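Local coordinates for 3-HSA hydroxylase, oxygenase (Rhodococcus sp., PDB 2RFQ), which supplies the flavin-dependent oxygenase component that ortho-hydroxylates the steroid-derived phenol 3-HSA during cholesterol catabolism, at residues V129-V135 with F201-V207. Sequence-based numbering, arbitrary orientation.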
# COMPACT_ATOMS: atom_id res chain seq x y z
N VAL A 129 37.24 36.66 6.81
CA VAL A 129 37.83 38.00 6.97
C VAL A 129 38.51 38.04 8.32
O VAL A 129 38.30 37.15 9.14
CB VAL A 129 36.78 39.15 6.86
CG1 VAL A 129 36.14 39.18 5.49
CG2 VAL A 129 35.73 39.09 8.00
N ASP A 130 39.33 39.05 8.57
CA ASP A 130 39.95 39.18 9.89
C ASP A 130 38.87 39.20 10.97
O ASP A 130 37.95 40.01 10.92
CB ASP A 130 40.77 40.47 9.97
CG ASP A 130 42.04 40.41 9.14
OD1 ASP A 130 42.44 39.31 8.68
OD2 ASP A 130 42.65 41.49 8.94
N GLY A 131 38.98 38.28 11.92
CA GLY A 131 38.11 38.28 13.09
C GLY A 131 36.82 37.48 12.93
O GLY A 131 36.03 37.40 13.86
N GLY A 132 36.62 36.89 11.75
CA GLY A 132 35.39 36.13 11.51
C GLY A 132 35.05 36.01 10.04
O GLY A 132 35.86 35.51 9.24
N TYR A 133 33.82 36.43 9.70
CA TYR A 133 33.23 36.19 8.37
C TYR A 133 32.33 37.32 7.94
O TYR A 133 31.68 37.98 8.77
CB TYR A 133 32.39 34.89 8.37
CG TYR A 133 33.12 33.71 8.96
CD1 TYR A 133 33.82 32.82 8.15
CD2 TYR A 133 33.16 33.53 10.35
CE1 TYR A 133 34.53 31.76 8.70
CE2 TYR A 133 33.86 32.49 10.90
CZ TYR A 133 34.53 31.61 10.09
OH TYR A 133 35.22 30.57 10.65
N THR A 134 32.30 37.57 6.63
CA THR A 134 31.28 38.42 6.04
C THR A 134 30.23 37.50 5.45
O THR A 134 30.52 36.66 4.60
CB THR A 134 31.84 39.35 4.93
OG1 THR A 134 32.92 40.13 5.46
CG2 THR A 134 30.76 40.29 4.41
N VAL A 135 29.01 37.66 5.94
CA VAL A 135 27.94 36.75 5.59
C VAL A 135 26.92 37.45 4.71
O VAL A 135 26.58 38.62 4.95
CB VAL A 135 27.28 36.14 6.85
CG1 VAL A 135 26.17 35.15 6.46
CG2 VAL A 135 28.34 35.42 7.71
N PHE A 201 29.11 41.31 9.34
CA PHE A 201 30.25 40.73 10.00
C PHE A 201 29.76 39.81 11.10
O PHE A 201 28.96 40.22 11.95
CB PHE A 201 31.15 41.81 10.61
CG PHE A 201 32.26 41.24 11.42
CD1 PHE A 201 33.32 40.61 10.79
CD2 PHE A 201 32.23 41.30 12.81
CE1 PHE A 201 34.34 40.05 11.52
CE2 PHE A 201 33.26 40.73 13.57
CZ PHE A 201 34.31 40.10 12.93
N VAL A 202 30.25 38.57 11.08
CA VAL A 202 29.96 37.59 12.13
C VAL A 202 31.29 37.15 12.74
O VAL A 202 32.16 36.61 12.03
CB VAL A 202 29.19 36.38 11.56
CG1 VAL A 202 28.93 35.34 12.67
CG2 VAL A 202 27.85 36.85 10.93
N PRO A 203 31.49 37.41 14.05
CA PRO A 203 32.78 37.08 14.67
C PRO A 203 32.99 35.57 14.82
O PRO A 203 32.02 34.82 14.96
CB PRO A 203 32.69 37.73 16.05
CG PRO A 203 31.22 37.75 16.33
CD PRO A 203 30.56 38.03 15.01
N THR A 204 34.25 35.15 14.78
CA THR A 204 34.66 33.75 14.90
C THR A 204 33.92 32.99 16.00
O THR A 204 33.44 31.87 15.77
CB THR A 204 36.18 33.66 15.16
OG1 THR A 204 36.86 34.28 14.06
CG2 THR A 204 36.62 32.20 15.30
N HIS A 205 33.80 33.59 17.18
CA HIS A 205 33.20 32.87 18.32
C HIS A 205 31.72 32.56 18.12
O HIS A 205 31.16 31.74 18.84
CB HIS A 205 33.46 33.61 19.65
CG HIS A 205 32.62 34.83 19.84
ND1 HIS A 205 32.98 36.08 19.36
CD2 HIS A 205 31.44 35.01 20.49
CE1 HIS A 205 32.06 36.96 19.70
NE2 HIS A 205 31.11 36.34 20.39
N ARG A 206 31.10 33.22 17.15
CA ARG A 206 29.68 33.02 16.85
C ARG A 206 29.44 32.10 15.64
O ARG A 206 28.36 32.09 15.05
CB ARG A 206 29.01 34.38 16.62
CG ARG A 206 28.88 35.21 17.89
CD ARG A 206 27.97 36.39 17.61
NE ARG A 206 28.02 37.39 18.68
CZ ARG A 206 27.69 38.66 18.50
NH1 ARG A 206 27.30 39.09 17.29
NH2 ARG A 206 27.75 39.52 19.51
N VAL A 207 30.45 31.30 15.30
CA VAL A 207 30.31 30.36 14.18
C VAL A 207 30.71 28.96 14.61
O VAL A 207 31.74 28.77 15.26
CB VAL A 207 31.16 30.83 12.97
CG1 VAL A 207 31.05 29.84 11.81
CG2 VAL A 207 30.71 32.21 12.54
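Phe-201 carries its CG opposite the backbone N (chi1 174°), and this lays the ring along the type II beta turn that runs from Val-129 to Gly-132. Phe-201 CZ comes 3.3 Å from the carbonyl O of Gly-131. Val-129 CG2 meets the same ring at its edge, in the ring plane. Tyr-133 has CG opposite its own carbonyl carbon (chi1 -49°), which brings the ring up against Val-207. Tyr-133 CD2 lies 3.5 Å from Val-207 CG2, and the edge of the ring also passes Val-202 O. With an alanine at Tyr-133, Val-207 CG2 is likely to lose its aromatic partner and a gap to open beside strand 150-159. Val-135 joins the same apolar side of the sheet, with Val-135 CG2 3.6 Å from Val-202 CG2.

The backbones form a short antiparallel ladder. Tyr-133 and Val-202 are a hydrogen-bonded pair: Val-202 N gives a nearly straight bond of 2.8 Å to Tyr-133 O, and Tyr-133 N returns a more bent one of 2.9 Å to Val-202 O. Past Pro-203, Thr-204 N donates to Gly-131 O at 3.0 Å. Gly-132 is paired with Pro-203, and Gly-132 CA lies 3.3 Å from Val-202 O. A side chain on Gly-132 would clash with that oxygen, and the backbone angles of Gly-132 themselves call for glycine.

The contact lies at an outlying end of the beta domain of this acyl-CoA dehydrogenase-like fold. It joins the turn between strands 124-129 and 132-142 to the end of strand 200-203. Val-135, Val-202 and Val-207 pack on strand 162-172, while Tyr-133 touches Val-157 of strand 150-159. Just beyond, Arg-206 forms a salt bridge with Asp-106 of helix 101-108.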